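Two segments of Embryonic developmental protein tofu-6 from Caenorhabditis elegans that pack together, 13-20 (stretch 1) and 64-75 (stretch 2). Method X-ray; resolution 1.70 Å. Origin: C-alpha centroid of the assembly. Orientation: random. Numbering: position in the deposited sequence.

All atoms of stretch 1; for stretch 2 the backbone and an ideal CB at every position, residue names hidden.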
# COMPACT_ATOMS: atom_id res chain seq x y z
N TYR C 13 -6.26 -0.43 -19.17
CA TYR C 13 -5.52 0.49 -18.33
C TYR C 13 -6.45 1.27 -17.40
O TYR C 13 -7.60 1.54 -17.75
CB TYR C 13 -4.75 1.46 -19.19
CG TYR C 13 -3.69 0.80 -20.04
CD1 TYR C 13 -2.54 0.28 -19.46
CD2 TYR C 13 -3.84 0.69 -21.41
CE1 TYR C 13 -1.55 -0.30 -20.24
CE2 TYR C 13 -2.86 0.11 -22.20
CZ TYR C 13 -1.72 -0.38 -21.61
OH TYR C 13 -0.74 -0.97 -22.38
N LEU C 14 -5.93 1.63 -16.23
CA LEU C 14 -6.70 2.42 -15.28
C LEU C 14 -7.50 3.49 -16.00
O LEU C 14 -6.96 4.32 -16.74
CB LEU C 14 -5.78 3.08 -14.26
CG LEU C 14 -6.45 3.91 -13.17
CD1 LEU C 14 -7.55 3.12 -12.44
CD2 LEU C 14 -5.40 4.46 -12.21
N LYS C 15 -8.81 3.45 -15.81
CA LYS C 15 -9.71 4.38 -16.47
C LYS C 15 -9.29 5.82 -16.23
O LYS C 15 -9.02 6.22 -15.09
CB LYS C 15 -11.12 4.13 -15.94
CG LYS C 15 -12.19 4.90 -16.65
CD LYS C 15 -13.56 4.42 -16.23
CE LYS C 15 -14.63 5.20 -16.96
NZ LYS C 15 -15.97 4.70 -16.60
N ASP C 16 -9.22 6.59 -17.32
CA ASP C 16 -8.92 8.02 -17.37
C ASP C 16 -7.51 8.39 -16.91
O ASP C 16 -7.25 9.57 -16.65
CB ASP C 16 -9.95 8.81 -16.55
CG ASP C 16 -11.38 8.65 -17.08
OD1 ASP C 16 -11.54 8.36 -18.28
OD2 ASP C 16 -12.34 8.82 -16.28
N ALA C 17 -6.60 7.43 -16.83
CA ALA C 17 -5.24 7.71 -16.39
C ALA C 17 -4.25 7.74 -17.54
O ALA C 17 -3.08 8.06 -17.32
CB ALA C 17 -4.78 6.68 -15.36
N GLY C 18 -4.69 7.46 -18.76
CA GLY C 18 -3.79 7.30 -19.87
C GLY C 18 -3.97 8.27 -21.02
O GLY C 18 -5.05 8.84 -21.23
N PHE C 19 -2.89 8.43 -21.79
CA PHE C 19 -2.84 9.39 -22.87
C PHE C 19 -2.21 8.78 -24.11
O PHE C 19 -1.28 7.98 -24.02
CB PHE C 19 -2.02 10.61 -22.49
CG PHE C 19 -2.52 11.33 -21.31
CD1 PHE C 19 -3.65 12.13 -21.40
CD2 PHE C 19 -1.88 11.21 -20.09
CE1 PHE C 19 -4.12 12.79 -20.29
CE2 PHE C 19 -2.34 11.87 -18.99
CZ PHE C 19 -3.46 12.66 -19.09
N HIS C 20 -2.71 9.20 -25.27
CA HIS C 20 -2.03 9.03 -26.54
C HIS C 20 -1.20 10.29 -26.79
O HIS C 20 -1.67 11.40 -26.54
CB HIS C 20 -3.01 8.81 -27.69
CG HIS C 20 -3.73 7.49 -27.62
ND1 HIS C 20 -3.09 6.28 -27.77
CD2 HIS C 20 -5.04 7.20 -27.42
CE1 HIS C 20 -3.97 5.30 -27.66
NE2 HIS C 20 -5.17 5.83 -27.45
N UNK C 64 -0.46 7.30 -16.51
CA UNK C 64 -0.03 7.75 -15.19
C UNK C 64 -0.43 6.72 -14.14
O UNK C 64 -1.29 5.86 -14.36
CB UNK C 64 -0.63 9.12 -14.86
N UNK C 65 0.21 6.81 -12.99
CA UNK C 65 -0.09 5.85 -11.93
C UNK C 65 -1.48 6.06 -11.35
O UNK C 65 -2.05 5.13 -10.78
CB UNK C 65 0.95 5.95 -10.82
N UNK C 66 -2.02 7.26 -11.47
CA UNK C 66 -3.32 7.55 -10.88
C UNK C 66 -4.01 8.63 -11.69
O UNK C 66 -3.37 9.39 -12.42
CB UNK C 66 -3.18 7.98 -9.42
N UNK C 67 -5.34 8.67 -11.58
CA UNK C 67 -6.12 9.68 -12.28
C UNK C 67 -5.71 11.07 -11.80
O UNK C 67 -5.64 12.02 -12.59
CB UNK C 67 -7.62 9.45 -12.07
N UNK C 68 -5.39 11.19 -10.51
CA UNK C 68 -4.92 12.46 -9.98
C UNK C 68 -3.65 12.93 -10.68
O UNK C 68 -3.51 14.12 -10.98
CB UNK C 68 -4.67 12.34 -8.47
N UNK C 69 -2.71 12.02 -10.96
CA UNK C 69 -1.53 12.39 -11.75
C UNK C 69 -1.92 12.82 -13.16
O UNK C 69 -1.38 13.79 -13.70
CB UNK C 69 -0.54 11.22 -11.82
N UNK C 70 -2.82 12.06 -13.79
CA UNK C 70 -3.27 12.37 -15.14
C UNK C 70 -4.02 13.70 -15.18
O UNK C 70 -3.95 14.42 -16.19
CB UNK C 70 -4.16 11.25 -15.67
N UNK C 71 -4.75 14.03 -14.12
CA UNK C 71 -5.39 15.35 -14.06
C UNK C 71 -4.35 16.47 -13.97
O UNK C 71 -4.52 17.52 -14.59
CB UNK C 71 -6.34 15.42 -12.86
N UNK C 72 -3.27 16.26 -13.19
CA UNK C 72 -2.20 17.27 -13.15
C UNK C 72 -1.54 17.45 -14.51
O UNK C 72 -1.04 18.54 -14.81
CB UNK C 72 -1.14 16.88 -12.11
N UNK C 73 -1.51 16.41 -15.34
CA UNK C 73 -1.10 16.59 -16.73
C UNK C 73 -2.12 17.44 -17.47
O UNK C 73 -1.78 18.47 -18.06
CB UNK C 73 -0.93 15.24 -17.43
N UNK C 74 -3.39 17.04 -17.43
CA UNK C 74 -4.44 17.80 -18.11
C UNK C 74 -4.40 19.27 -17.71
O UNK C 74 -4.80 20.14 -18.50
CB UNK C 74 -5.82 17.21 -17.80
N UNK C 75 -3.92 19.59 -16.49
CA UNK C 75 -3.87 20.99 -16.06
C UNK C 75 -2.85 21.80 -16.85
O UNK C 75 -3.11 22.96 -17.20
CB UNK C 75 -3.54 21.07 -14.57

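Stretch 1 offers a type II turn from L14 to A17, closed by a bond from A17 N to L14 O (3.1 Å), and then a strand carrying F19 toward the partner. Position 64 begins beside it. Its backbone N donates to A17 O at 2.8 Å, a bond that any residue but proline could make. The ideal CB points sideways, 3.6 Å from A17 O and 5.3 Å from F19 CE2, so several apolar side chains could lie beside the ring. The residue is M64; its CG comes within 4.1 Å of F19 CE2, at the edge of the ring, before the end of the chain leads away.

At position 65 the CB points away and meets nothing of stretch 1, which leaves the choice wide. M65 is found here, and its contact is through the backbone: its O lies 3.7 Å from L14 CD2.

Position 66 directly precedes the helix, with phi/psi of -152/158, and its CB again points away. Serine, threonine, aspartate or asparagine could cap the free amides of the first turn. S66 does so, its OG accepting from the backbone N of position 69 at 3.2 Å.

Position 67 opens the helix where the CA atoms of the two stretches come nearest, its CA 4.6 Å from A17 CA. The sideways CB is 4.6 Å from both K15 O and D16 O and 5.2 Å from A17 CB, so a compact apolar side chain, such as alanine, valine or perhaps isoleucine, is expected. V67, in the t rotamer, sets CG2 against the turn, 3.2 Å from K15 O, 4.4 Å from A17 CB and 4.5 Å from L14 CG.

Positions 68 and 69 have no contact with stretch 1, and many helix-compatible residues would serve. They are A68 and D69; the latter's OD2 also receives a weak bond from S66 OG (3.2 Å).

Position 70 is tightly surrounded. Its CB points toward stretch 1 and the ideal atom lies 3.6 Å from D16 O, 3.7 Å from A17 O and 3.8 Å from F19 CZ, favouring a very small residue. A70 fills it with its methyl, while its backbone O approaches F19 CZ at the ring edge (3.4 Å).

Positions 71 and 72 point outward from the contact and suit polar residues. D71 and E72 occupy them, and D71 has a role within the helix described below.

At position 73 the CB turns toward stretch 1, with its ideal position 4.0 Å from F19 CE2, so an aliphatic residue fits. V73 places CG1 3.9 Å from F19 CZ.

At position 74 the ideal CB points sideways and is 5.3 Å from F19 CZ, yet the carbonyl of D16 is an acceptor that a long donor could reach. Lysine or arginine would be candidates. R74 extends so that NH1 and NH2 each donate to D16 O at 3.1 Å, while F19 CE1 lies over one guanidinium face, 3.5 Å from NH2. A salt bridge from NH1 to D71 OD1 (3.2 Å) helps hold the group.

Position 75 is out of reach and tolerant; it is K75, poorly ordered.

Stretch 2 (64-75) MMSVADADEVRK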
# COMPACT_ATOMS: atom_id res chain seq x y z
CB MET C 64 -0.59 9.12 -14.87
CG MET C 64 -0.29 10.23 -15.86
SD MET C 64 1.44 10.46 -16.20
CE MET C 64 1.98 11.28 -14.68
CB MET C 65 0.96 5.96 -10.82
CG MET C 65 0.79 4.88 -9.81
SD MET C 65 1.38 3.25 -10.26
CE MET C 65 2.85 3.59 -11.23
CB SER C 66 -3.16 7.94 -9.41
OG SER C 66 -2.65 9.26 -9.30
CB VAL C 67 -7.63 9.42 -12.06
CG1 VAL C 67 -8.49 10.55 -12.57
CG2 VAL C 67 -7.99 8.10 -12.74
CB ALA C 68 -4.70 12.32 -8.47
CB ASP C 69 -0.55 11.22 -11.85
CG ASP C 69 0.04 10.82 -10.52
OD1 ASP C 69 0.19 11.69 -9.64
OD2 ASP C 69 0.33 9.60 -10.36
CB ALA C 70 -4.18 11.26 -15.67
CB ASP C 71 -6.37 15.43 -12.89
CG ASP C 71 -7.66 14.65 -13.14
OD1 ASP C 71 -7.94 14.32 -14.32
OD2 ASP C 71 -8.45 14.46 -12.20
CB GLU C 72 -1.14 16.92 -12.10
CG GLU C 72 -1.64 16.78 -10.66
CD GLU C 72 -1.36 18.02 -9.80
OE1 GLU C 72 -2.12 18.28 -8.85
OE2 GLU C 72 -0.34 18.71 -10.05
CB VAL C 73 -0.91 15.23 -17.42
CG1 VAL C 73 -0.77 15.41 -18.92
CG2 VAL C 73 0.30 14.52 -16.86
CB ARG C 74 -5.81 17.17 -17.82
CG ARG C 74 -5.98 15.75 -18.40
CD ARG C 74 -7.40 15.17 -18.31
NE ARG C 74 -7.46 13.85 -18.92
CZ ARG C 74 -7.29 12.70 -18.29
NH1 ARG C 74 -7.23 12.63 -16.97
NH2 ARG C 74 -7.17 11.59 -19.00
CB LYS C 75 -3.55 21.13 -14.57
CG LYS C 75 -4.64 20.75 -13.60
CD LYS C 75 -4.15 20.80 -12.15
CE LYS C 75 -4.38 19.47 -11.44
NZ LYS C 75 -5.63 19.44 -10.61
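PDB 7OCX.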